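Cell death-related nuclease 4 (Caenorhabditis elegans, PDB 5DK5) degrades RNA and DNA as a 3'-5' exonuclease of the DEDDh family and takes part in apoptotic DNA degradation. Local coordinates at residues 20-25 with 44-49; 97-102 with 143-148. One frame throughout, in Å; residues are numbered along the deposited sequence.

Interaction 1: residues 20-25 with 44-49; sequences TLLILD and FAIVAY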
loop_
_atom_site.group_PDB
_atom_site.type_symbol
_atom_site.label_atom_id
_atom_site.label_comp_id
_atom_site.label_asym_id
_atom_site.label_seq_id
_atom_site.Cartn_x
_atom_site.Cartn_y
_atom_site.Cartn_z
ATOM N N THR B 20 -22.370 -30.452 -8.270
ATOM C CA THR B 20 -21.075 -29.954 -7.817
ATOM C C THR B 20 -21.198 -28.554 -7.224
ATOM O O THR B 20 -21.842 -27.678 -7.801
ATOM C CB THR B 20 -20.050 -29.915 -8.967
ATOM O OG1 THR B 20 -19.965 -31.205 -9.582
ATOM C CG2 THR B 20 -18.671 -29.510 -8.455
ATOM N N LEU B 21 -20.576 -28.360 -6.064
ATOM C CA LEU B 21 -20.499 -27.051 -5.426
ATOM C C LEU B 21 -19.044 -26.673 -5.169
ATOM O O LEU B 21 -18.299 -27.416 -4.532
ATOM C CB LEU B 21 -21.285 -27.040 -4.114
ATOM C CG LEU B 21 -22.798 -27.240 -4.224
ATOM C CD1 LEU B 21 -23.416 -27.322 -2.840
ATOM C CD2 LEU B 21 -23.441 -26.119 -5.032
ATOM N N LEU B 22 -18.651 -25.507 -5.673
ATOM C CA LEU B 22 -17.288 -25.018 -5.522
ATOM C C LEU B 22 -17.226 -23.961 -4.431
ATOM O O LEU B 22 -17.720 -22.852 -4.607
ATOM C CB LEU B 22 -16.774 -24.440 -6.841
ATOM C CG LEU B 22 -16.795 -25.381 -8.048
ATOM C CD1 LEU B 22 -16.289 -24.658 -9.287
ATOM C CD2 LEU B 22 -15.973 -26.636 -7.785
ATOM N N ILE B 23 -16.619 -24.307 -3.303
ATOM C CA ILE B 23 -16.474 -23.358 -2.210
ATOM C C ILE B 23 -15.361 -22.373 -2.561
ATOM O O ILE B 23 -14.187 -22.737 -2.586
ATOM C CB ILE B 23 -16.164 -24.062 -0.877
ATOM C CG1 ILE B 23 -17.336 -24.948 -0.450
ATOM C CG2 ILE B 23 -15.876 -23.042 0.221
ATOM C CD1 ILE B 23 -17.320 -26.340 -1.052
ATOM N N LEU B 24 -15.743 -21.128 -2.828
ATOM C CA LEU B 24 -14.816 -20.113 -3.324
ATOM C C LEU B 24 -14.415 -19.124 -2.234
ATOM O O LEU B 24 -15.218 -18.787 -1.364
ATOM C CB LEU B 24 -15.451 -19.371 -4.504
ATOM C CG LEU B 24 -14.690 -18.180 -5.087
ATOM C CD1 LEU B 24 -14.928 -18.104 -6.586
ATOM C CD2 LEU B 24 -15.117 -16.876 -4.427
ATOM N N ASP B 25 -13.171 -18.652 -2.296
ATOM C CA ASP B 25 -12.667 -17.683 -1.329
ATOM C C ASP B 25 -11.587 -16.782 -1.920
ATOM O O ASP B 25 -10.594 -17.261 -2.468
ATOM C CB ASP B 25 -12.107 -18.394 -0.099
ATOM C CG ASP B 25 -11.618 -17.425 0.957
ATOM O OD1 ASP B 25 -10.471 -16.943 0.849
ATOM O OD2 ASP B 25 -12.385 -17.141 1.896
ATOM N N PHE B 44 -6.447 -16.831 -4.479
ATOM C CA PHE B 44 -7.607 -17.367 -5.181
ATOM C C PHE B 44 -7.747 -18.846 -4.819
ATOM O O PHE B 44 -6.989 -19.678 -5.318
ATOM C CB PHE B 44 -7.425 -17.173 -6.693
ATOM C CG PHE B 44 -8.687 -17.306 -7.502
ATOM C CD1 PHE B 44 -9.780 -18.017 -7.034
ATOM C CD2 PHE B 44 -8.770 -16.718 -8.755
ATOM C CE1 PHE B 44 -10.928 -18.133 -7.796
ATOM C CE2 PHE B 44 -9.915 -16.830 -9.520
ATOM C CZ PHE B 44 -10.994 -17.538 -9.042
ATOM N N ALA B 45 -8.712 -19.167 -3.958
ATOM C CA ALA B 45 -8.838 -20.516 -3.407
ATOM C C ALA B 45 -10.217 -21.125 -3.649
ATOM O O ALA B 45 -11.243 -20.497 -3.383
ATOM C CB ALA B 45 -8.533 -20.501 -1.916
ATOM N N ILE B 46 -10.224 -22.357 -4.150
ATOM C CA ILE B 46 -11.457 -23.103 -4.381
ATOM C C ILE B 46 -11.286 -24.558 -3.950
ATOM O O ILE B 46 -10.223 -25.149 -4.138
ATOM C CB ILE B 46 -11.887 -23.066 -5.868
ATOM C CG1 ILE B 46 -12.090 -21.622 -6.337
ATOM C CG2 ILE B 46 -13.175 -23.869 -6.077
ATOM C CD1 ILE B 46 -12.357 -21.484 -7.827
ATOM N N VAL B 47 -12.337 -25.118 -3.355
ATOM C CA VAL B 47 -12.405 -26.549 -3.078
ATOM C C VAL B 47 -13.767 -27.069 -3.526
ATOM O O VAL B 47 -14.790 -26.410 -3.335
ATOM C CB VAL B 47 -12.179 -26.868 -1.582
ATOM C CG1 VAL B 47 -13.270 -26.252 -0.720
ATOM C CG2 VAL B 47 -12.109 -28.375 -1.362
ATOM N N ALA B 48 -13.770 -28.252 -4.131
ATOM C CA ALA B 48 -14.986 -28.817 -4.700
ATOM C C ALA B 48 -15.712 -29.701 -3.691
ATOM O O ALA B 48 -15.084 -30.396 -2.893
ATOM C CB ALA B 48 -14.655 -29.606 -5.952
ATOM N N TYR B 49 -17.041 -29.658 -3.732
ATOM C CA TYR B 49 -17.874 -30.528 -2.909
ATOM C C TYR B 49 -18.801 -31.359 -3.786
ATOM O O TYR B 49 -19.561 -30.821 -4.591
ATOM C CB TYR B 49 -18.689 -29.712 -1.907
ATOM C CG TYR B 49 -19.678 -30.538 -1.119
ATOM C CD1 TYR B 49 -19.252 -31.399 -0.116
ATOM C CD2 TYR B 49 -21.040 -30.453 -1.374
ATOM C CE1 TYR B 49 -20.155 -32.156 0.606
ATOM C CE2 TYR B 49 -21.948 -31.205 -0.655
ATOM C CZ TYR B 49 -21.501 -32.054 0.333
ATOM O OH TYR B 49 -22.400 -32.802 1.050
#
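L21, I23 and D25 pair with Y49, V47 and A45 in an antiparallel strand contact. It joins the neighbouring strands 20-28 and 41-50 in the mixed sheet of the RNase H-like exonuclease fold. Each of the three pairs is hydrogen-bonded in both directions. Y49 N to L21 O is the shortest of the six bonds, 2.7 Å; L21 N to Y49 O is straighter, with 171° at the hydrogen. L22 and L24 face A48 and I46 as non-hydrogen-bonded pairs. There the backbone adds CA-H...O contacts, such as I46 CA to I23 O at 3.3 Å.

The side chains split by face. On one face I23 CB meets V47 CG1 at 3.6 Å. A chi2 of 85° places I23 CD1 over the neighbouring strand, 3.4 Å from V47 O. I23 CD1 also reaches Y49 CB at 3.7 Å. L21 runs alongside Y49, with L21 CD1 4.2 Å from Y49 CD2, and D54 binds the Y49 hydroxyl. This face packs on helix 191-207. On the other face L22 CB touches I46 CG2 and L22 CD2 touches A48 CB, both at 3.7 Å. Helix 95-109 covers that side.

The D25 carboxylate binds magnesium with E27 and D194. Its backbone N and O are both tied to A45, which probably holds the main chain steady under a metal-binding carboxylate.

Interaction 2: residues 97-102 with 143-148; sequences VVYEQF and AFFRQY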
loop_
_atom_site.group_PDB
_atom_site.type_symbol
_atom_site.label_atom_id
_atom_site.label_comp_id
_atom_site.label_asym_id
_atom_site.label_seq_id
_atom_site.Cartn_x
_atom_site.Cartn_y
_atom_site.Cartn_z
ATOM N N VAL B 97 -3.913 -13.475 -15.530
ATOM C CA VAL B 97 -3.304 -14.769 -15.813
ATOM C C VAL B 97 -3.926 -15.858 -14.944
ATOM O O VAL B 97 -4.286 -16.927 -15.436
ATOM C CB VAL B 97 -1.786 -14.736 -15.573
ATOM C CG1 VAL B 97 -1.162 -16.111 -15.823
ATOM C CG2 VAL B 97 -1.137 -13.688 -16.461
ATOM N N VAL B 98 -4.047 -15.580 -13.652
ATOM C CA VAL B 98 -4.590 -16.549 -12.709
ATOM C C VAL B 98 -6.052 -16.849 -13.017
ATOM O O VAL B 98 -6.500 -17.986 -12.875
ATOM C CB VAL B 98 -4.463 -16.048 -11.262
ATOM C CG1 VAL B 98 -5.172 -16.985 -10.294
ATOM C CG2 VAL B 98 -2.994 -15.913 -10.887
ATOM N N TYR B 99 -6.795 -15.827 -13.432
ATOM C CA TYR B 99 -8.193 -16.015 -13.797
ATOM C C TYR B 99 -8.309 -16.887 -15.041
ATOM O O TYR B 99 -9.236 -17.684 -15.164
ATOM C CB TYR B 99 -8.887 -14.674 -14.038
ATOM C CG TYR B 99 -10.334 -14.827 -14.453
ATOM C CD1 TYR B 99 -11.307 -15.189 -13.532
ATOM C CD2 TYR B 99 -10.726 -14.621 -15.770
ATOM C CE1 TYR B 99 -12.630 -15.340 -13.910
ATOM C CE2 TYR B 99 -12.046 -14.766 -16.155
ATOM C CZ TYR B 99 -12.992 -15.125 -15.221
ATOM O OH TYR B 99 -14.307 -15.270 -15.602
ATOM N N GLU B 100 -7.363 -16.732 -15.962
ATOM C CA GLU B 100 -7.335 -17.552 -17.165
ATOM C C GLU B 100 -7.044 -19.008 -16.808
ATOM O O GLU B 100 -7.624 -19.927 -17.387
ATOM C CB GLU B 100 -6.291 -17.017 -18.148
ATOM C CG GLU B 100 -6.087 -17.872 -19.387
ATOM C CD GLU B 100 -7.366 -18.084 -20.178
ATOM O OE1 GLU B 100 -8.236 -17.186 -20.168
ATOM O OE2 GLU B 100 -7.501 -19.152 -20.811
ATOM N N GLN B 101 -6.150 -19.212 -15.846
ATOM C CA GLN B 101 -5.836 -20.554 -15.366
ATOM C C GLN B 101 -7.047 -21.154 -14.656
ATOM O O GLN B 101 -7.277 -22.362 -14.706
ATOM C CB GLN B 101 -4.630 -20.519 -14.425
ATOM C CG GLN B 101 -3.319 -20.149 -15.109
ATOM C CD GLN B 101 -2.191 -19.886 -14.128
ATOM O OE1 GLN B 101 -2.422 -19.506 -12.981
ATOM N NE2 GLN B 101 -0.960 -20.089 -14.579
ATOM N N PHE B 102 -7.816 -20.295 -13.997
ATOM C CA PHE B 102 -9.013 -20.721 -13.285
ATOM C C PHE B 102 -10.091 -21.196 -14.256
ATOM O O PHE B 102 -10.774 -22.185 -13.998
ATOM C CB PHE B 102 -9.538 -19.578 -12.411
ATOM C CG PHE B 102 -11.010 -19.650 -12.131
ATOM C CD1 PHE B 102 -11.514 -20.566 -11.224
ATOM C CD2 PHE B 102 -11.889 -18.789 -12.765
ATOM C CE1 PHE B 102 -12.869 -20.628 -10.964
ATOM C CE2 PHE B 102 -13.245 -18.847 -12.507
ATOM C CZ PHE B 102 -13.735 -19.766 -11.606
ATOM N N ALA B 143 -20.901 -15.253 -15.993
ATOM C CA ALA B 143 -22.254 -15.645 -15.630
ATOM C C ALA B 143 -22.292 -16.470 -14.347
ATOM O O ALA B 143 -23.274 -16.421 -13.608
ATOM C CB ALA B 143 -22.892 -16.423 -16.768
ATOM N N PHE B 144 -21.230 -17.229 -14.086
ATOM C CA PHE B 144 -21.197 -18.093 -12.907
ATOM C C PHE B 144 -20.756 -17.345 -11.643
ATOM O O PHE B 144 -20.701 -17.932 -10.562
ATOM C CB PHE B 144 -20.288 -19.309 -13.142
ATOM C CG PHE B 144 -18.944 -18.977 -13.729
ATOM C CD1 PHE B 144 -17.963 -18.368 -12.963
ATOM C CD2 PHE B 144 -18.652 -19.303 -15.044
ATOM C CE1 PHE B 144 -16.724 -18.075 -13.503
ATOM C CE2 PHE B 144 -17.416 -19.014 -15.588
ATOM C CZ PHE B 144 -16.450 -18.401 -14.817
ATOM N N PHE B 145 -20.445 -16.057 -11.784
ATOM C CA PHE B 145 -20.187 -15.192 -10.633
ATOM C C PHE B 145 -21.382 -14.279 -10.340
ATOM O O PHE B 145 -21.388 -13.562 -9.338
ATOM C CB PHE B 145 -18.935 -14.332 -10.854
ATOM C CG PHE B 145 -17.626 -15.039 -10.575
ATOM C CD1 PHE B 145 -17.585 -16.346 -10.113
ATOM C CD2 PHE B 145 -16.427 -14.370 -10.762
ATOM C CE1 PHE B 145 -16.374 -16.970 -9.855
ATOM C CE2 PHE B 145 -15.216 -14.988 -10.505
ATOM C CZ PHE B 145 -15.189 -16.288 -10.051
ATOM N N ARG B 146 -22.385 -14.298 -11.215
ATOM C CA ARG B 146 -23.566 -13.457 -11.046
ATOM C C ARG B 146 -24.737 -14.257 -10.469
ATOM O O ARG B 146 -25.849 -13.744 -10.324
ATOM C CB ARG B 146 -23.951 -12.812 -12.378
ATOM C CG ARG B 146 -22.959 -11.746 -12.831
ATOM C CD ARG B 146 -23.428 -11.003 -14.069
ATOM N NE ARG B 146 -24.735 -10.383 -13.878
ATOM C CZ ARG B 146 -25.278 -9.505 -14.715
ATOM N NH1 ARG B 146 -24.625 -9.130 -15.808
ATOM N NH2 ARG B 146 -26.475 -8.995 -14.457
ATOM N N GLN B 147 -24.476 -15.520 -10.150
ATOM C CA GLN B 147 -25.377 -16.317 -9.330
ATOM C C GLN B 147 -24.526 -17.189 -8.419
ATOM O O GLN B 147 -23.515 -17.743 -8.849
ATOM C CB GLN B 147 -26.314 -17.171 -10.188
ATOM C CG GLN B 147 -25.618 -18.207 -11.068
ATOM C CD GLN B 147 -26.580 -19.236 -11.636
ATOM O OE1 GLN B 147 -26.264 -20.425 -11.700
ATOM N NE2 GLN B 147 -27.759 -18.785 -12.052
ATOM N N TYR B 148 -24.917 -17.295 -7.155
ATOM C CA TYR B 148 -24.118 -18.043 -6.194
ATOM C C TYR B 148 -24.898 -18.345 -4.923
ATOM O O TYR B 148 -26.046 -17.928 -4.769
ATOM C CB TYR B 148 -22.844 -17.270 -5.849
ATOM C CG TYR B 148 -23.100 -15.916 -5.234
ATOM C CD1 TYR B 148 -23.238 -14.785 -6.029
ATOM C CD2 TYR B 148 -23.199 -15.765 -3.859
ATOM C CE1 TYR B 148 -23.471 -13.544 -5.471
ATOM C CE2 TYR B 148 -23.431 -14.530 -3.290
ATOM C CZ TYR B 148 -23.566 -13.423 -4.101
ATOM O OH TYR B 148 -23.799 -12.187 -3.542
#
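F102 and Y99 of helix 95-109 meet F144 and F145, which lie just before strand 147-150. The contact is wholly between aromatic side chains, and the two backbones stay far apart: the nearest CA atoms, Y99 CA and F145 CA, are 12.4 Å from each other. Long side chains bridge that distance. F102 meets F144 and F145 tip to tip, and Y99 meets F144 in the same way.

With CG anti to its backbone N, F102 starts out toward F144 and F145. F144 CE1 sits at the edge of the F102 ring, near its plane, 3.7 Å from F102 CE2. The two ring planes are turned 70° to each other, with an oblique approach. F145 CZ comes 4.0 Å from F102 CE2. Here the planes are only 24° apart, but the rings are displaced, with little of one over the other.

The neighbouring phenylalanines part at chi1. F144 CG lies between its backbone N and carbonyl carbon (chi1 48°), while F145 CG lies beside its backbone N. Their rings still meet: F144 CE1 stands 3.8 Å above one face of the F145 ring, nearer the ring's border than its centre. Y99 adds its far end, with Y99 OH 3.9 Å from F144 CZ and Y99 CE1 4.3 Å from F145 CE2.

An alanine at F102 would probably open a gap at the tips of F144 and F145 and leave both rings freer to shift.

M134 of helix 124-136 touches Y99 and F145, and F118 meets F145 edge-to-face. F102, F144 and F145 thus form an aromatic cluster, largely buried, that packs helix 95-109 against the residues leading into strand 147-150 of the exonuclease fold.

How the interactions relate
Interactions 1 and 2 share one hydrophobic core, with their centres 11 Å apart. F102 is the main joint. F102 CE1 lies 3.3 Å from I46 CD1, and F102 CG lies 3.7 Å from F44 CZ. F145 makes a second joint, with F145 CE1 3.8 Å from L24 CD1. The aromatic rings of interaction 2 therefore meet the sheet on the face that carries L24 and I46. D25 points from the opposite face toward the active site. The side chain of D25 is about 3 Å from the bound magnesium ion. The side chain of F145 is about 14 Å from the magnesium ion and about 11 Å from the side chain of D25.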